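PDB 4ACY: endo-alpha-mannosidase from Bacteroides thetaiotaomicron, which probably hydrolyses internal alpha-mannosidic linkages in glycans as a glycoside hydrolase family 99 enzyme, cutting within the chain rather than at its end. Local coordinates for residues H61-S73 against Y285-T297. Sequence-based numbering, arbitrary orientation. Where two conformers were deposited one is given.
Sequences HWMHPIALAPGHS and YIDTRIRPWNGST
The indole of Trp-293 packs one face against Ala-69 and Pro-70, the first two residues of a type II beta turn (Ala-69 to His-72). Ala-69 CA sits 3.4 Å from the centroid of the five-membered ring of Trp-293, and Pro-70 CD 3.6 Å from that of its six-membered ring, giving two CH-pi contacts. Arg-291 CB and Asn-294 CB back the opposite face. Chi1 of 46° places CG of Trp-293 between the backbone N and the carbonyl carbon, and chi2 of -91° turns the N-H edge toward Ala-67. Trp-293 NE1 donates to Ala-67 O at 2.9 Å in a bent bond; the oxygen lies in the indole plane, but the donor stands well above the carbonyl plane. A leucine at Trp-293 would probably leave Ala-67 O without this donor and the turn without its flat support. Ala-67 N gives a straighter bond (2.8 Å, 172°) to Ile-290 O, which also accepts from a water. Ile-66 crosses Pro-292 at about a right angle, Ile-66 CG2 pressing on Pro-292 CD at a tight 3.5 Å, while Ile-290 CG2 approaches the His-64 ring obliquely. His-64 ND1 donates to a lone pair of Pro-65 O, in the carbonyl plane, with the oxygen close to the imidazole plane. Farther out, Asp-287 OD2 gathers Tyr-285 OH, Asn-294 ND2 and, in a salt bridge, Arg-291 NH1. Strand 64-66 pairs antiparallel with 77-79, so the contact docks a small hairpin on the loop after barrel strand 276-281, a surface elaboration of the family's (beta/alpha)8 TIM barrel.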
loop_
_atom_site.group_PDB
_atom_site.type_symbol
_atom_site.label_atom_id
_atom_site.label_comp_id
_atom_site.label_asym_id
_atom_site.label_seq_id
_atom_site.Cartn_x
_atom_site.Cartn_y
_atom_site.Cartn_z
ATOM N N HIS A 61 16.225 -4.956 -2.353
ATOM C CA HIS A 61 15.322 -4.021 -3.044
ATOM C C HIS A 61 15.926 -2.729 -3.614
ATOM O O HIS A 61 15.533 -2.293 -4.707
ATOM C CB HIS A 61 14.039 -3.767 -2.243
ATOM C CG HIS A 61 12.971 -4.775 -2.527
ATOM N ND1 HIS A 61 11.967 -4.551 -3.443
ATOM C CD2 HIS A 61 12.783 -6.033 -2.057
ATOM C CE1 HIS A 61 11.193 -5.623 -3.514
ATOM N NE2 HIS A 61 11.666 -6.537 -2.684
ATOM N N TRP A 62 16.867 -2.111 -2.900
ATOM C CA TRP A 62 17.610 -0.998 -3.490
ATOM C C TRP A 62 18.400 -1.514 -4.682
ATOM O O TRP A 62 18.653 -0.774 -5.632
ATOM C CB TRP A 62 18.535 -0.325 -2.466
ATOM C CG TRP A 62 17.816 0.106 -1.231
ATOM C CD1 TRP A 62 18.033 -0.346 0.045
ATOM C CD2 TRP A 62 16.762 1.081 -1.135
ATOM N NE1 TRP A 62 17.183 0.282 0.918
ATOM C CE2 TRP A 62 16.384 1.149 0.223
ATOM C CE3 TRP A 62 16.076 1.873 -2.069
ATOM C CZ2 TRP A 62 15.381 2.004 0.683
ATOM C CZ3 TRP A 62 15.076 2.728 -1.619
ATOM C CH2 TRP A 62 14.723 2.774 -0.249
HETATM N N MSE A 63 18.806 -2.778 -4.568
HETATM C CA MSE A 63 19.260 -3.572 -5.691
HETATM C C MSE A 63 18.003 -4.250 -6.251
HETATM O O MSE A 63 17.229 -4.821 -5.497
HETATM C CB MSE A 63 20.273 -4.605 -5.202
HETATM C CG MSE A 63 20.587 -5.705 -6.186
HETATM SE SE MSE A 63 21.981 -6.881 -5.521
HETATM C CE MSE A 63 21.220 -7.399 -3.826
ATOM N N HIS A 64 17.788 -4.165 -7.563
ATOM C CA HIS A 64 16.536 -4.671 -8.141
ATOM C C HIS A 64 16.741 -4.986 -9.616
ATOM O O HIS A 64 17.499 -4.284 -10.291
ATOM C CB HIS A 64 15.462 -3.592 -7.976
ATOM C CG HIS A 64 14.054 -4.062 -8.188
ATOM N ND1 HIS A 64 13.499 -4.227 -9.440
ATOM C CD2 HIS A 64 13.066 -4.330 -7.301
ATOM C CE1 HIS A 64 12.239 -4.609 -9.316
ATOM N NE2 HIS A 64 11.948 -4.673 -8.027
ATOM N N PRO A 65 16.074 -6.048 -10.127
ATOM C CA PRO A 65 16.201 -6.293 -11.562
ATOM C C PRO A 65 15.515 -5.204 -12.383
ATOM O O PRO A 65 14.683 -4.445 -11.861
ATOM C CB PRO A 65 15.484 -7.643 -11.786
ATOM C CG PRO A 65 15.220 -8.218 -10.485
ATOM C CD PRO A 65 15.373 -7.135 -9.423
ATOM N N ILE A 66 15.882 -5.115 -13.655
ATOM C CA ILE A 66 15.228 -4.220 -14.600
ATOM C C ILE A 66 14.327 -5.076 -15.502
ATOM O O ILE A 66 14.826 -5.963 -16.191
ATOM C CB ILE A 66 16.262 -3.459 -15.466
ATOM C CG1 ILE A 66 17.230 -2.656 -14.586
ATOM C CG2 ILE A 66 15.559 -2.515 -16.419
ATOM C CD1 ILE A 66 18.381 -2.021 -15.369
ATOM N N ALA A 67 13.016 -4.809 -15.480
ATOM C CA ALA A 67 12.023 -5.707 -16.121
ATOM C C ALA A 67 11.950 -5.521 -17.628
ATOM O O ALA A 67 12.065 -4.399 -18.128
ATOM C CB ALA A 67 10.646 -5.483 -15.506
ATOM N N LEU A 68 11.727 -6.628 -18.349
ATOM C CA LEU A 68 11.492 -6.577 -19.790
ATOM C C LEU A 68 10.098 -6.028 -20.106
ATOM O O LEU A 68 9.154 -6.203 -19.309
ATOM C CB LEU A 68 11.630 -7.989 -20.378
ATOM C CG LEU A 68 13.027 -8.627 -20.288
ATOM C CD1 LEU A 68 12.929 -10.121 -20.617
ATOM C CD2 LEU A 68 13.997 -7.917 -21.229
ATOM N N ALA A 69 9.987 -5.356 -21.252
ATOM C CA ALA A 69 8.697 -4.891 -21.777
ATOM C C ALA A 69 7.778 -6.095 -21.983
ATOM O O ALA A 69 8.262 -7.190 -22.319
ATOM C CB ALA A 69 8.869 -4.123 -23.083
ATOM N N PRO A 70 6.470 -5.914 -21.741
ATOM C CA PRO A 70 5.563 -7.042 -21.895
ATOM C C PRO A 70 5.627 -7.609 -23.304
ATOM O O PRO A 70 5.523 -6.861 -24.294
ATOM C CB PRO A 70 4.168 -6.457 -21.602
ATOM C CG PRO A 70 4.330 -4.928 -21.660
ATOM C CD PRO A 70 5.777 -4.675 -21.320
ATOM N N GLY A 71 5.798 -8.922 -23.370
ATOM C CA GLY A 71 5.813 -9.639 -24.631
ATOM C C GLY A 71 7.164 -9.635 -25.326
ATOM O O GLY A 71 7.303 -10.225 -26.389
ATOM N N HIS A 72 8.162 -8.995 -24.719
ATOM C CA HIS A 72 9.478 -8.863 -25.369
ATOM C C HIS A 72 10.522 -9.815 -24.786
ATOM O O HIS A 72 10.469 -10.171 -23.596
ATOM C CB HIS A 72 9.943 -7.402 -25.284
ATOM C CG HIS A 72 9.320 -6.523 -26.323
ATOM N ND1 HIS A 72 7.971 -6.239 -26.355
ATOM C CD2 HIS A 72 9.861 -5.890 -27.387
ATOM C CE1 HIS A 72 7.709 -5.462 -27.394
ATOM N NE2 HIS A 72 8.843 -5.225 -28.028
ATOM N N SER A 73 11.443 -10.247 -25.646
ATOM C CA SER A 73 12.582 -11.063 -25.232
ATOM C C SER A 73 13.724 -10.147 -24.827
ATOM O O SER A 73 13.817 -9.023 -25.281
ATOM C CB SER A 73 13.067 -11.955 -26.381
ATOM O OG SER A 73 12.061 -12.855 -26.806
ATOM N N TYR A 285 3.406 9.041 -10.093
ATOM C CA TYR A 285 3.843 7.687 -10.459
ATOM C C TYR A 285 5.018 7.816 -11.410
ATOM O O TYR A 285 4.967 8.600 -12.373
ATOM C CB TYR A 285 2.721 6.865 -11.132
ATOM C CG TYR A 285 3.143 5.413 -11.307
ATOM C CD1 TYR A 285 4.044 5.032 -12.323
ATOM C CD2 TYR A 285 2.726 4.442 -10.395
ATOM C CE1 TYR A 285 4.471 3.703 -12.448
ATOM C CE2 TYR A 285 3.154 3.114 -10.496
ATOM C CZ TYR A 285 4.016 2.745 -11.522
ATOM O OH TYR A 285 4.432 1.423 -11.605
ATOM N N ILE A 286 6.084 7.081 -11.118
ATOM C CA ILE A 286 7.156 6.877 -12.090
ATOM C C ILE A 286 8.007 5.672 -11.707
ATOM O O ILE A 286 8.515 5.569 -10.575
ATOM C CB ILE A 286 8.016 8.153 -12.357
ATOM C CG1 ILE A 286 9.114 7.835 -13.383
ATOM C CG2 ILE A 286 8.607 8.696 -11.040
ATOM C CD1 ILE A 286 9.789 9.083 -14.025
ATOM N N ASP A 287 8.139 4.731 -12.640
ATOM C CA ASP A 287 8.899 3.519 -12.334
ATOM C C ASP A 287 9.901 3.177 -13.433
ATOM O O ASP A 287 10.251 2.018 -13.605
ATOM C CB ASP A 287 7.956 2.328 -12.075
ATOM C CG ASP A 287 7.179 1.911 -13.313
ATOM O OD1 ASP A 287 7.345 2.535 -14.374
ATOM O OD2 ASP A 287 6.367 0.976 -13.216
ATOM N N THR A 288 10.371 4.188 -14.154
ATOM C CA THR A 288 11.207 3.911 -15.320
ATOM C C THR A 288 12.625 3.421 -15.043
ATOM O O THR A 288 13.300 2.972 -15.984
ATOM C CB THR A 288 11.245 5.081 -16.309
ATOM O OG1 THR A 288 11.651 6.269 -15.620
ATOM C CG2 THR A 288 9.879 5.299 -16.939
ATOM N N ARG A 289 13.127 3.508 -13.809
ATOM C CA ARG A 289 14.380 2.824 -13.503
ATOM C C ARG A 289 14.190 1.299 -13.548
ATOM O O ARG A 289 14.992 0.578 -14.177
ATOM C CB ARG A 289 14.968 3.298 -12.168
ATOM C CG ARG A 289 15.457 4.748 -12.209
ATOM C CD ARG A 289 16.930 4.814 -12.582
ATOM N NE ARG A 289 17.773 4.846 -11.395
ATOM C CZ ARG A 289 19.085 4.640 -11.391
ATOM N NH1 ARG A 289 19.733 4.381 -12.523
ATOM N NH2 ARG A 289 19.748 4.692 -10.247
ATOM N N ILE A 290 13.137 0.804 -12.890
ATOM C CA ILE A 290 12.881 -0.639 -12.861
ATOM C C ILE A 290 12.092 -1.133 -14.074
ATOM O O ILE A 290 12.159 -2.324 -14.383
ATOM C CB ILE A 290 12.226 -1.127 -11.533
ATOM C CG1 ILE A 290 10.825 -0.534 -11.318
ATOM C CG2 ILE A 290 13.130 -0.830 -10.332
ATOM C CD1 ILE A 290 9.870 -1.540 -10.645
ATOM N N ARG A 291 11.366 -0.233 -14.746
ATOM C CA ARG A 291 10.570 -0.567 -15.950
ATOM C C ARG A 291 10.734 0.500 -17.046
ATOM O O ARG A 291 9.843 1.326 -17.265
ATOM C CB ARG A 291 9.077 -0.754 -15.599
ATOM C CG ARG A 291 8.804 -1.809 -14.541
ATOM C CD ARG A 291 7.320 -1.910 -14.226
ATOM N NE ARG A 291 7.045 -2.923 -13.210
ATOM C CZ ARG A 291 6.461 -2.684 -12.037
ATOM N NH1 ARG A 291 6.079 -1.444 -11.711
ATOM N NH2 ARG A 291 6.241 -3.690 -11.197
ATOM N N PRO A 292 11.869 0.473 -17.766
ATOM C CA PRO A 292 12.227 1.596 -18.647
ATOM C C PRO A 292 11.204 1.853 -19.754
ATOM O O PRO A 292 11.121 2.971 -20.255
ATOM C CB PRO A 292 13.570 1.176 -19.258
ATOM C CG PRO A 292 14.111 0.119 -18.370
ATOM C CD PRO A 292 12.975 -0.489 -17.584
ATOM N N TRP A 293 10.448 0.806 -20.108
ATOM C CA TRP A 293 9.435 0.825 -21.166
ATOM C C TRP A 293 8.090 1.395 -20.699
ATOM O O TRP A 293 7.162 1.567 -21.513
ATOM C CB TRP A 293 9.220 -0.623 -21.679
ATOM C CG TRP A 293 9.094 -1.567 -20.530
ATOM C CD1 TRP A 293 10.101 -2.259 -19.921
ATOM C CD2 TRP A 293 7.908 -1.851 -19.780
ATOM N NE1 TRP A 293 9.618 -2.970 -18.857
ATOM C CE2 TRP A 293 8.272 -2.744 -18.745
ATOM C CE3 TRP A 293 6.562 -1.459 -19.900
ATOM C CZ2 TRP A 293 7.344 -3.255 -17.831
ATOM C CZ3 TRP A 293 5.642 -1.959 -18.991
ATOM C CH2 TRP A 293 6.035 -2.842 -17.966
ATOM N N ASN A 294 7.983 1.701 -19.402
ATOM C CA ASN A 294 6.673 1.998 -18.788
ATOM C C ASN A 294 6.386 3.488 -18.610
ATOM O O ASN A 294 5.615 3.873 -17.722
ATOM C CB ASN A 294 6.525 1.263 -17.446
ATOM C CG ASN A 294 5.072 1.133 -16.982
ATOM O OD1 ASN A 294 4.126 1.116 -17.787
ATOM N ND2 ASN A 294 4.888 1.021 -15.670
ATOM N N GLY A 295 6.943 4.306 -19.495
ATOM C CA GLY A 295 6.714 5.748 -19.468
ATOM C C GLY A 295 5.254 6.175 -19.582
ATOM O O GLY A 295 4.880 7.246 -19.092
ATOM N N SER A 296 4.416 5.338 -20.192
ATOM C CA SER A 296 2.996 5.671 -20.361
ATOM C C SER A 296 2.250 5.770 -19.021
ATOM O O SER A 296 1.214 6.423 -18.930
ATOM C CB SER A 296 2.284 4.675 -21.293
ATOM O OG SER A 296 2.178 3.376 -20.732
ATOM N N THR A 297 2.783 5.112 -17.994
ATOM C CA THR A 297 2.163 5.099 -16.667
ATOM C C THR A 297 2.669 6.293 -15.814
ATOM O O THR A 297 2.071 6.645 -14.798
ATOM C CB THR A 297 2.434 3.771 -15.934
ATOM O OG1 THR A 297 2.101 2.659 -16.784
ATOM C CG2 THR A 297 1.588 3.660 -14.656
HETATM O O HOH W 1 11.352 -4.411 -12.477
#